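Long-range contacts in alpha-1,3-glucanase (Paenibacillus glycanilyticus, PDB 6K0P), which hydrolyses alpha-1,3-glucan through a glycoside hydrolase family 87 catalytic domain: residues Thr201-Asp206 with Arg230-Val235; Ser223-Tyr228 with Val255-Ser260; Lys286-Asn291 with Val307-Gly312. The protein carries 1 engineered substitution. One frame throughout, in Å; residues are numbered along the deposited sequence.

Contact 1. Residues Thr201-Asp206 with Arg230-Val235; sequences TEFRQD and RATEIV. With SO4 (sulfate ion), chain F.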
loop_
_atom_site.group_PDB
_atom_site.type_symbol
_atom_site.label_atom_id
_atom_site.label_comp_id
_atom_site.label_asym_id
_atom_site.label_seq_id
_atom_site.Cartn_x
_atom_site.Cartn_y
_atom_site.Cartn_z
ATOM N N THR A 201 -1.483 14.571 30.068
ATOM C CA THR A 201 -2.046 14.707 31.409
ATOM C C THR A 201 -2.393 16.160 31.706
ATOM O O THR A 201 -3.479 16.461 32.219
ATOM C CB THR A 201 -1.071 14.150 32.445
ATOM O OG1 THR A 201 -0.913 12.744 32.234
ATOM C CG2 THR A 201 -1.606 14.376 33.860
ATOM N N GLU A 202 -1.482 17.081 31.376
ATOM C CA GLU A 202 -1.766 18.499 31.560
ATOM C C GLU A 202 -2.974 18.925 30.734
ATOM O O GLU A 202 -3.812 19.710 31.194
ATOM C CB GLU A 202 -0.525 19.312 31.184
ATOM C CG GLU A 202 -0.638 20.789 31.465
ATOM C CD GLU A 202 0.628 21.544 31.103
ATOM O OE1 GLU A 202 1.727 20.938 31.157
ATOM O OE2 GLU A 202 0.506 22.742 30.755
ATOM N N PHE A 203 -3.088 18.411 29.507
ATOM C CA PHE A 203 -4.257 18.714 28.689
ATOM C C PHE A 203 -5.540 18.200 29.339
ATOM O O PHE A 203 -6.539 18.924 29.420
ATOM C CB PHE A 203 -4.079 18.139 27.276
ATOM C CG PHE A 203 -5.375 17.761 26.613
ATOM C CD1 PHE A 203 -6.150 18.712 25.960
ATOM C CD2 PHE A 203 -5.842 16.451 26.663
ATOM C CE1 PHE A 203 -7.356 18.370 25.360
ATOM C CE2 PHE A 203 -7.047 16.104 26.071
ATOM C CZ PHE A 203 -7.801 17.053 25.420
ATOM N N ARG A 204 -5.538 16.945 29.799
ATOM C CA ARG A 204 -6.766 16.368 30.340
ATOM C C ARG A 204 -7.254 17.152 31.548
ATOM O O ARG A 204 -8.463 17.359 31.717
ATOM C CB ARG A 204 -6.566 14.890 30.699
ATOM C CG ARG A 204 -6.522 13.929 29.505
ATOM C CD ARG A 204 -6.631 12.471 29.967
ATOM N NE ARG A 204 -5.834 12.268 31.170
ATOM C CZ ARG A 204 -4.552 11.931 31.170
ATOM N NH1 ARG A 204 -3.910 11.733 30.021
ATOM N NH2 ARG A 204 -3.909 11.782 32.321
ATOM N N GLN A 205 -6.328 17.632 32.374
ATOM C CA GLN A 205 -6.677 18.276 33.636
ATOM C C GLN A 205 -6.969 19.764 33.506
ATOM O O GLN A 205 -7.254 20.408 34.523
ATOM C CB GLN A 205 -5.568 18.039 34.667
ATOM C CG GLN A 205 -5.444 16.577 35.058
ATOM C CD GLN A 205 -4.248 16.284 35.947
ATOM O OE1 GLN A 205 -3.475 17.180 36.288
ATOM N NE2 GLN A 205 -4.087 15.021 36.317
ATOM N N ASP A 206 -6.912 20.325 32.299
ATOM C CA ASP A 206 -7.168 21.750 32.082
ATOM C C ASP A 206 -8.131 21.896 30.906
ATOM O O ASP A 206 -7.730 21.773 29.743
ATOM C CB ASP A 206 -5.871 22.517 31.858
ATOM C CG ASP A 206 -6.082 24.017 31.781
ATOM O OD1 ASP A 206 -7.229 24.464 31.580
ATOM O OD2 ASP A 206 -5.087 24.748 31.927
ATOM N N ARG A 230 -11.534 13.354 26.869
ATOM C CA ARG A 230 -12.352 14.046 25.883
ATOM C C ARG A 230 -11.604 14.058 24.558
ATOM O O ARG A 230 -10.441 13.646 24.478
ATOM C CB ARG A 230 -12.672 15.479 26.335
ATOM C CG ARG A 230 -11.463 16.382 26.450
ATOM C CD ARG A 230 -11.864 17.712 27.101
ATOM N NE ARG A 230 -10.796 18.710 27.064
ATOM C CZ ARG A 230 -9.844 18.816 27.982
ATOM N NH1 ARG A 230 -9.811 17.978 29.013
ATOM N NH2 ARG A 230 -8.925 19.766 27.873
ATOM N N ALA A 231 -12.290 14.534 23.518
ATOM C CA ALA A 231 -11.666 14.673 22.208
ATOM C C ALA A 231 -10.385 15.486 22.337
ATOM O O ALA A 231 -10.358 16.528 22.997
ATOM C CB ALA A 231 -12.630 15.365 21.241
ATOM N N THR A 232 -9.320 14.994 21.707
ATOM C CA THR A 232 -7.969 15.518 21.872
ATOM C C THR A 232 -7.397 15.833 20.499
ATOM O O THR A 232 -7.566 15.053 19.559
ATOM C CB THR A 232 -7.092 14.426 22.497
ATOM O OG1 THR A 232 -7.679 13.983 23.731
ATOM C CG2 THR A 232 -5.673 14.912 22.754
ATOM N N GLU A 233 -6.721 16.970 20.376
ATOM C CA GLU A 233 -5.953 17.286 19.177
ATOM C C GLU A 233 -4.481 17.023 19.462
ATOM O O GLU A 233 -3.949 17.477 20.480
ATOM C CB GLU A 233 -6.146 18.749 18.793
ATOM C CG GLU A 233 -7.561 19.098 18.394
ATOM C CD GLU A 233 -7.705 20.551 18.019
ATOM O OE1 GLU A 233 -6.780 21.097 17.384
ATOM O OE2 GLU A 233 -8.746 21.149 18.368
ATOM N N ILE A 234 -3.826 16.280 18.573
ATOM C CA ILE A 234 -2.385 16.073 18.616
ATOM C C ILE A 234 -1.835 16.640 17.318
ATOM O O ILE A 234 -2.177 16.154 16.234
ATOM C CB ILE A 234 -2.031 14.589 18.787
ATOM C CG1 ILE A 234 -2.638 14.072 20.094
ATOM C CG2 ILE A 234 -0.512 14.379 18.779
ATOM C CD1 ILE A 234 -2.361 12.637 20.374
ATOM N N VAL A 235 -1.029 17.693 17.422
ATOM C CA VAL A 235 -0.591 18.477 16.270
ATOM C C VAL A 235 0.929 18.534 16.275
ATOM O O VAL A 235 1.532 18.948 17.272
ATOM C CB VAL A 235 -1.163 19.908 16.320
ATOM C CG1 VAL A 235 -0.711 20.698 15.109
ATOM C CG2 VAL A 235 -2.702 19.885 16.437
HETATM S S SO4 F . -6.695 12.483 35.050
HETATM O O1 SO4 F . -6.887 11.368 35.974
HETATM O O2 SO4 F . -7.384 12.193 33.790
HETATM O O3 SO4 F . -7.271 13.694 35.633
HETATM O O4 SO4 F . -5.266 12.680 34.821
#
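Arg230 and Phe203 reach toward each other tip to tip, and the guanidinium of Arg230 settles over one face of the Phe203 ring. This is an off-centre cation-pi contact, with CZ of Arg230 4.0 Å from the ring centroid and the two planes 31° apart. CG of Arg230 lies between the backbone N and the carbonyl carbon (chi1 65°). From CG to NE the chain is extended, and the guanidinium lies at the helix end. NH2 of Arg230 donates to O of Phe203 at 3.0 Å, from above the carbonyl plane. Asp206 N reaches the same oxygen from the opposite face of that plane. NH1 of Arg230 donates to O of Arg204 at 3.1 Å, with the acceptor in the guanidinium plane. A weak bond runs from NH2 of Arg230 to O of Asp206. The positive charge is thus placed where it probably interacts well with the carbonyl-rich C-terminal end of the helix. The other face of the Phe203 ring takes CG2 of Thr232, a CH-pi contact 4.2 Å from the centroid. OG1 of Thr232 is turned to O of Arg230 and bonds to it at 2.9 Å. Away from Arg230, the Arg204 chain, bent at chi3, gives NE to O2 and NH2 to O4 of a sulfate, probably from the crystallisation liquor; NE2 of Gln205 shares O4. NH2 of Arg230 also bonds to Lys209 O. The contact joins the end of helix 196-204 to the lead-in of strand 233-236, which lies between strands 211-214 and 267-269.

Contact 2. Residues Ser223-Tyr228 with Val255-Ser260; sequences SKIFLY and VGFNIS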
loop_
_atom_site.group_PDB
_atom_site.type_symbol
_atom_site.label_atom_id
_atom_site.label_comp_id
_atom_site.label_asym_id
_atom_site.label_seq_id
_atom_site.Cartn_x
_atom_site.Cartn_y
_atom_site.Cartn_z
ATOM N N SER A 223 5.696 3.301 24.282
ATOM C CA SER A 223 4.497 2.735 24.871
ATOM C C SER A 223 3.332 3.036 23.953
ATOM O O SER A 223 3.447 3.815 23.001
ATOM C CB SER A 223 4.233 3.360 26.233
ATOM O OG SER A 223 3.926 4.740 26.070
ATOM N N LYS A 224 2.200 2.415 24.256
ATOM C CA LYS A 224 0.925 2.838 23.696
ATOM C C LYS A 224 0.417 4.026 24.500
ATOM O O LYS A 224 0.268 3.947 25.726
ATOM C CB LYS A 224 -0.056 1.671 23.727
ATOM C CG LYS A 224 0.015 0.827 22.485
ATOM C CD LYS A 224 -0.660 1.553 21.321
ATOM C CE LYS A 224 -0.160 1.006 20.003
ATOM N NZ LYS A 224 -1.048 1.473 18.914
ATOM N N ILE A 225 0.181 5.135 23.816
ATOM C CA ILE A 225 -0.231 6.382 24.444
ATOM C C ILE A 225 -1.747 6.476 24.346
ATOM O O ILE A 225 -2.309 6.546 23.243
ATOM C CB ILE A 225 0.469 7.577 23.783
ATOM C CG1 ILE A 225 1.971 7.502 24.065
ATOM C CG2 ILE A 225 -0.085 8.874 24.327
ATOM C CD1 ILE A 225 2.813 8.376 23.161
ATOM N N PHE A 226 -2.417 6.476 25.502
ATOM C CA PHE A 226 -3.871 6.409 25.542
ATOM C C PHE A 226 -4.489 7.799 25.524
ATOM O O PHE A 226 -4.060 8.699 26.264
ATOM C CB PHE A 226 -4.348 5.600 26.752
ATOM C CG PHE A 226 -4.239 4.128 26.529
ATOM C CD1 PHE A 226 -3.036 3.477 26.738
ATOM C CD2 PHE A 226 -5.314 3.407 26.027
ATOM C CE1 PHE A 226 -2.908 2.120 26.491
ATOM C CE2 PHE A 226 -5.201 2.057 25.784
ATOM C CZ PHE A 226 -3.990 1.405 26.003
ATOM N N LEU A 227 -5.489 7.969 24.666
ATOM C CA LEU A 227 -6.249 9.205 24.571
ATOM C C LEU A 227 -7.606 8.930 25.190
ATOM O O LEU A 227 -8.304 7.995 24.780
ATOM C CB LEU A 227 -6.404 9.659 23.116
ATOM C CG LEU A 227 -5.105 9.828 22.319
ATOM C CD1 LEU A 227 -5.390 10.557 20.992
ATOM C CD2 LEU A 227 -4.070 10.571 23.132
ATOM N N TYR A 228 -7.951 9.713 26.203
ATOM C CA TYR A 228 -9.199 9.547 26.938
ATOM C C TYR A 228 -9.553 10.900 27.544
ATOM O O TYR A 228 -8.900 11.911 27.262
ATOM C CB TYR A 228 -9.098 8.400 27.958
ATOM C CG TYR A 228 -8.016 8.573 29.009
ATOM C CD1 TYR A 228 -6.682 8.326 28.710
ATOM C CD2 TYR A 228 -8.333 8.970 30.303
ATOM C CE1 TYR A 228 -5.687 8.484 29.671
ATOM C CE2 TYR A 228 -7.350 9.120 31.272
ATOM C CZ TYR A 228 -6.032 8.875 30.952
ATOM O OH TYR A 228 -5.048 9.019 31.899
ATOM N N VAL A 255 3.817 0.280 19.940
ATOM C CA VAL A 255 3.831 1.649 20.429
ATOM C C VAL A 255 2.976 2.499 19.505
ATOM O O VAL A 255 2.637 2.097 18.390
ATOM C CB VAL A 255 5.265 2.216 20.547
ATOM C CG1 VAL A 255 6.087 1.346 21.495
ATOM C CG2 VAL A 255 5.922 2.300 19.171
ATOM N N GLY A 256 2.592 3.677 19.995
ATOM C CA GLY A 256 1.764 4.564 19.207
ATOM C C GLY A 256 0.643 5.125 20.047
ATOM O O GLY A 256 0.863 5.461 21.212
ATOM N N PHE A 257 -0.553 5.226 19.475
ATOM C CA PHE A 257 -1.707 5.772 20.176
ATOM C C PHE A 257 -2.814 4.735 20.262
ATOM O O PHE A 257 -2.943 3.856 19.404
ATOM C CB PHE A 257 -2.245 7.027 19.475
ATOM C CG PHE A 257 -1.287 8.184 19.513
ATOM C CD1 PHE A 257 -1.132 8.942 20.661
ATOM C CD2 PHE A 257 -0.509 8.482 18.405
ATOM C CE1 PHE A 257 -0.226 9.988 20.700
ATOM C CE2 PHE A 257 0.386 9.529 18.434
ATOM C CZ PHE A 257 0.531 10.284 19.580
ATOM N N ASN A 258 -3.610 4.837 21.324
ATOM C CA ASN A 258 -4.801 4.020 21.482
ATOM C C ASN A 258 -5.908 4.950 21.957
ATOM O O ASN A 258 -5.797 5.554 23.029
ATOM C CB ASN A 258 -4.554 2.878 22.483
ATOM C CG ASN A 258 -5.711 1.893 22.552
ATOM O OD1 ASN A 258 -6.874 2.288 22.495
ATOM N ND2 ASN A 258 -5.397 0.602 22.693
ATOM N N ILE A 259 -6.947 5.096 21.141
ATOM C CA ILE A 259 -7.987 6.100 21.338
ATOM C C ILE A 259 -9.188 5.429 21.999
ATOM O O ILE A 259 -9.889 4.631 21.365
ATOM C CB ILE A 259 -8.381 6.750 20.005
ATOM C CG1 ILE A 259 -7.128 7.256 19.271
ATOM C CG2 ILE A 259 -9.386 7.884 20.247
ATOM C CD1 ILE A 259 -7.416 7.901 17.916
ATOM N N SER A 260 -9.416 5.741 23.273
ATOM C CA SER A 260 -10.575 5.242 23.998
ATOM C C SER A 260 -11.833 6.001 23.575
ATOM O O SER A 260 -11.768 7.077 22.980
ATOM C CB SER A 260 -10.358 5.400 25.502
ATOM O OG SER A 260 -9.197 4.689 25.913
#
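Phe226 and Asn258 lie side by side, pointing the same way. CB of Asn258 sits over one face of the Phe226 ring, offset toward its rim, 3.8 Å from the centroid, and the amide is turned 23° from the ring. Ser260 OG lies at the ring edge. The two strands are parallel and hydrogen-bonded, as between neighbouring coils of a beta-helix. N of Ile225 meets O of Gly256 at 2.7 Å. On the other face, CB of Ile225 fits against CD1 of the Phe257 ring at 3.8 Å. Leu227 has its two methyls against different neighbours: CD2 against Phe257 and CD1 against CG1 of Ile259. The Lys224 chain bends at chi2 (-75°) and folds over Gly256, which has no side chain to block it. NZ hydrogen-bonds to O of Phe257 at 3.1 Å and to Lys286 O, and makes a salt bridge with Asp289 OD2. An alanine in place of Lys224 would probably leave the Asp289 carboxylate without its salt-bridge partner and open a gap over Gly256. Helix 196-204 touches Ile225 through Ile196 and Leu200, Ile234 of strand 233-236 packs on Leu227 and Phe257, and strand 286-289 continues the arrangement beyond 256-259.

Contact 3. Residues Lys286-Asn291 with Val307-Gly312; sequences KFIDGN and VCLYWG. With GLC (alpha-D-glucopyranose), chain B; GLC (alpha-D-glucopyranose), chain C.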
loop_
_atom_site.group_PDB
_atom_site.type_symbol
_atom_site.label_atom_id
_atom_site.label_comp_id
_atom_site.label_asym_id
_atom_site.label_seq_id
_atom_site.Cartn_x
_atom_site.Cartn_y
_atom_site.Cartn_z
ATOM N N LYS A 286 -0.283 -2.061 15.382
ATOM C CA LYS A 286 -0.953 -0.983 14.669
ATOM C C LYS A 286 -0.544 0.335 15.310
ATOM O O LYS A 286 -0.581 0.468 16.538
ATOM C CB LYS A 286 -2.472 -1.150 14.721
ATOM C CG LYS A 286 -2.972 -2.357 13.942
ATOM C CD LYS A 286 -3.138 -3.594 14.824
ATOM C CE LYS A 286 -3.777 -4.714 14.020
ATOM N NZ LYS A 286 -4.023 -5.930 14.855
ATOM N N PHE A 287 -0.118 1.300 14.486
ATOM C CA PHE A 287 0.317 2.575 15.053
ATOM C C PHE A 287 -0.801 3.228 15.859
ATOM O O PHE A 287 -0.568 3.736 16.962
ATOM C CB PHE A 287 0.828 3.527 13.968
ATOM C CG PHE A 287 1.063 4.931 14.468
ATOM C CD1 PHE A 287 1.975 5.174 15.490
ATOM C CD2 PHE A 287 0.376 5.999 13.923
ATOM C CE1 PHE A 287 2.178 6.463 15.959
ATOM C CE2 PHE A 287 0.587 7.297 14.379
ATOM C CZ PHE A 287 1.480 7.524 15.399
ATOM N N ILE A 288 -2.021 3.211 15.332
ATOM C CA ILE A 288 -3.191 3.727 16.032
ATOM C C ILE A 288 -4.138 2.561 16.274
ATOM O O ILE A 288 -4.541 1.872 15.326
ATOM C CB ILE A 288 -3.895 4.837 15.236
ATOM C CG1 ILE A 288 -2.998 6.069 15.122
ATOM C CG2 ILE A 288 -5.232 5.207 15.899
ATOM C CD1 ILE A 288 -3.440 7.041 14.029
ATOM N N ASP A 289 -4.485 2.338 17.540
ATOM C CA ASP A 289 -5.599 1.485 17.916
ATOM C C ASP A 289 -6.788 2.374 18.245
ATOM O O ASP A 289 -6.636 3.436 18.859
ATOM C CB ASP A 289 -5.251 0.660 19.157
ATOM C CG ASP A 289 -4.088 -0.276 18.928
ATOM O OD1 ASP A 289 -4.174 -1.109 18.012
ATOM O OD2 ASP A 289 -3.097 -0.173 19.671
ATOM N N GLY A 290 -7.967 1.945 17.825
ATOM C CA GLY A 290 -9.161 2.705 18.135
ATOM C C GLY A 290 -10.395 1.883 17.864
ATOM O O GLY A 290 -11.174 2.198 16.959
ATOM N N ASN A 291 -10.556 0.804 18.622
ATOM C CA ASN A 291 -11.668 -0.105 18.379
ATOM C C ASN A 291 -12.983 0.610 18.644
ATOM O O ASN A 291 -13.192 1.188 19.716
ATOM C CB ASN A 291 -11.545 -1.341 19.269
ATOM C CG ASN A 291 -10.478 -2.307 18.780
ATOM O OD1 ASN A 291 -10.106 -2.300 17.605
ATOM N ND2 ASN A 291 -9.982 -3.145 19.684
ATOM N N VAL A 307 3.127 -2.756 11.856
ATOM C CA VAL A 307 2.377 -3.799 11.168
ATOM C C VAL A 307 1.290 -3.171 10.300
ATOM O O VAL A 307 1.172 -3.481 9.107
ATOM C CB VAL A 307 1.837 -4.837 12.169
ATOM C CG1 VAL A 307 1.059 -5.935 11.431
ATOM C CG2 VAL A 307 3.000 -5.460 12.940
ATOM N N CYS A 308 0.531 -2.224 10.864
ATOM C CA CYS A 308 -0.462 -1.465 10.110
ATOM C C CYS A 308 -0.472 -0.031 10.607
ATOM O O CYS A 308 -0.014 0.258 11.718
ATOM C CB CYS A 308 -1.897 -1.976 10.333
ATOM S SG CYS A 308 -2.121 -3.751 10.174
ATOM N N LEU A 309 -1.057 0.863 9.795
ATOM C CA LEU A 309 -1.453 2.167 10.327
ATOM C C LEU A 309 -2.670 2.027 11.231
ATOM O O LEU A 309 -2.652 2.473 12.382
ATOM C CB LEU A 309 -1.726 3.176 9.205
ATOM C CG LEU A 309 -2.409 4.482 9.666
ATOM C CD1 LEU A 309 -1.636 5.162 10.808
ATOM C CD2 LEU A 309 -2.605 5.465 8.505
ATOM N N TYR A 310 -3.733 1.397 10.732
ATOM C CA TYR A 310 -4.985 1.337 11.474
ATOM C C TYR A 310 -5.801 0.145 10.997
ATOM O O TYR A 310 -5.863 -0.135 9.792
ATOM C CB TYR A 310 -5.798 2.626 11.296
ATOM C CG TYR A 310 -7.066 2.621 12.114
ATOM C CD1 TYR A 310 -7.016 2.720 13.499
ATOM C CD2 TYR A 310 -8.306 2.481 11.508
ATOM C CE1 TYR A 310 -8.174 2.696 14.265
ATOM C CE2 TYR A 310 -9.465 2.473 12.265
ATOM C CZ TYR A 310 -9.392 2.569 13.639
ATOM O OH TYR A 310 -10.549 2.525 14.391
ATOM N N TRP A 311 -6.439 -0.538 11.954
ATOM C CA TRP A 311 -7.276 -1.712 11.708
ATOM C C TRP A 311 -8.572 -1.452 12.465
ATOM O O TRP A 311 -8.669 -1.751 13.661
ATOM C CB TRP A 311 -6.572 -2.964 12.208
ATOM C CG TRP A 311 -7.273 -4.252 11.900
ATOM C CD1 TRP A 311 -8.398 -4.749 12.509
ATOM C CD2 TRP A 311 -6.879 -5.221 10.930
ATOM N NE1 TRP A 311 -8.729 -5.970 11.963
ATOM C CE2 TRP A 311 -7.816 -6.279 10.988
ATOM C CE3 TRP A 311 -5.834 -5.293 10.002
ATOM C CZ2 TRP A 311 -7.730 -7.399 10.162
ATOM C CZ3 TRP A 311 -5.743 -6.406 9.187
ATOM C CH2 TRP A 311 -6.692 -7.446 9.268
ATOM N N GLY A 312 -9.559 -0.893 11.766
ATOM C CA GLY A 312 -10.798 -0.509 12.419
ATOM C C GLY A 312 -11.689 -1.704 12.687
ATOM O O GLY A 312 -11.724 -2.665 11.925
HETATM C C1 GLC B . -4.243 -11.049 10.568
HETATM C C2 GLC B . -5.038 -11.018 11.858
HETATM C C3 GLC B . -5.449 -9.595 12.159
HETATM C C4 GLC B . -4.232 -8.678 12.159
HETATM C C5 GLC B . -3.542 -8.767 10.825
HETATM C C6 GLC B . -2.227 -8.005 10.787
HETATM O O1 GLC B . -5.147 -10.751 9.558
HETATM O O2 GLC B . -6.151 -11.904 11.701
HETATM O O3 GLC B . -5.933 -9.565 13.490
HETATM O O4 GLC B . -4.598 -7.339 12.378
HETATM O O5 GLC B . -3.220 -10.099 10.574
HETATM O O6 GLC B . -1.318 -8.344 11.796
HETATM C C1 GLC C . -7.136 -8.722 13.658
HETATM C C2 GLC C . -7.463 -8.597 15.142
HETATM C C3 GLC C . -8.063 -9.913 15.624
HETATM C C4 GLC C . -9.263 -10.301 14.762
HETATM C C5 GLC C . -8.852 -10.310 13.288
HETATM C C6 GLC C . -10.003 -10.655 12.342
HETATM O O2 GLC C . -6.275 -8.318 15.856
HETATM O O3 GLC C . -8.428 -9.820 16.986
HETATM O O4 GLC C . -9.726 -11.578 15.149
HETATM O O5 GLC C . -8.316 -9.046 12.937
HETATM O O6 GLC C . -11.079 -9.754 12.518
HETATM O O HOH W 1 -5.901 -0.362 14.804
HETATM O O HOH W 2 -8.693 -0.150 16.111
HETATM O O HOH W 3 -7.778 -3.692 15.631
#
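Lys286 and Trp311 meet beside a bound sugar, on two neighbouring coils of a right-handed parallel beta-helix. CE of Lys286 lies 3.8 Å from CB of Trp311. NZ of Lys286 stands over the five-membered ring of Trp311, a long cation-pi contact 5.0 Å from its centroid. The same NZ donates to O4 of the chain B glucose at 2.9 Å. The indole face carries both glucose units, with O4 of the chain B unit and C1 of the chain C unit above it. CG1 of Val307 touches O6 of the chain B glucose. Arg280 and Asp282 also hydrogen-bond to the sugar.

One shell out, the Lys286 chain turns at chi2 (94°), which places CD, and runs extended beyond to NZ. Its CG rests on CB of Cys308. NZ is also held by Gly283 O. Both segments turn a corner, at Phe287 and Ile288 and at Leu309. N of Phe287 bonds to O of Cys308, and N of Ile288 to O of Leu309. At the corner, CD1 of Leu309 meets the edge of the Phe287 ring at CD2, 3.8 Å away, and also CD1 of Ile288.

One water accepts from Trp311 N and lies 2.7 Å from Ile288 O. A second accepts from Gly290 N and lies 2.9 Å from Trp311 O. Tyr310 packs its CD1 on CG2 of Ile288. Its ring edge runs past the backbone of Gly290, where a side chain would be tight. Ser315 OG also hydrogen-bonds with OH of Tyr310. OH of Tyr310 donates to O of Gly290 at 2.7 Å, from above the carbonyl plane.

In the fold
All three contacts lie in the beta-helix part of the catalytic domain, on one side of the chain's centre. Contacts 1 and 2 interleave along the chain; contact 3 follows both. The centres of contacts 1 and 2 are about 12 Å apart, those of 2 and 3 about 10 Å apart, and those of 1 and 3 about 21 Å apart. Contact 1 involves helix 196-204, near the first coils. It meets contact 2 where CD1 of Ile234 packs on CE1 of Phe257 at 3.4 Å. Strands 224-227, 256-259, 286-289 and 308-313 are successive parallel neighbours, and this run links contact 2 to contact 3. The series thus leads from the part of the beta-helix packed against helix 196-204 to a glycan pocket.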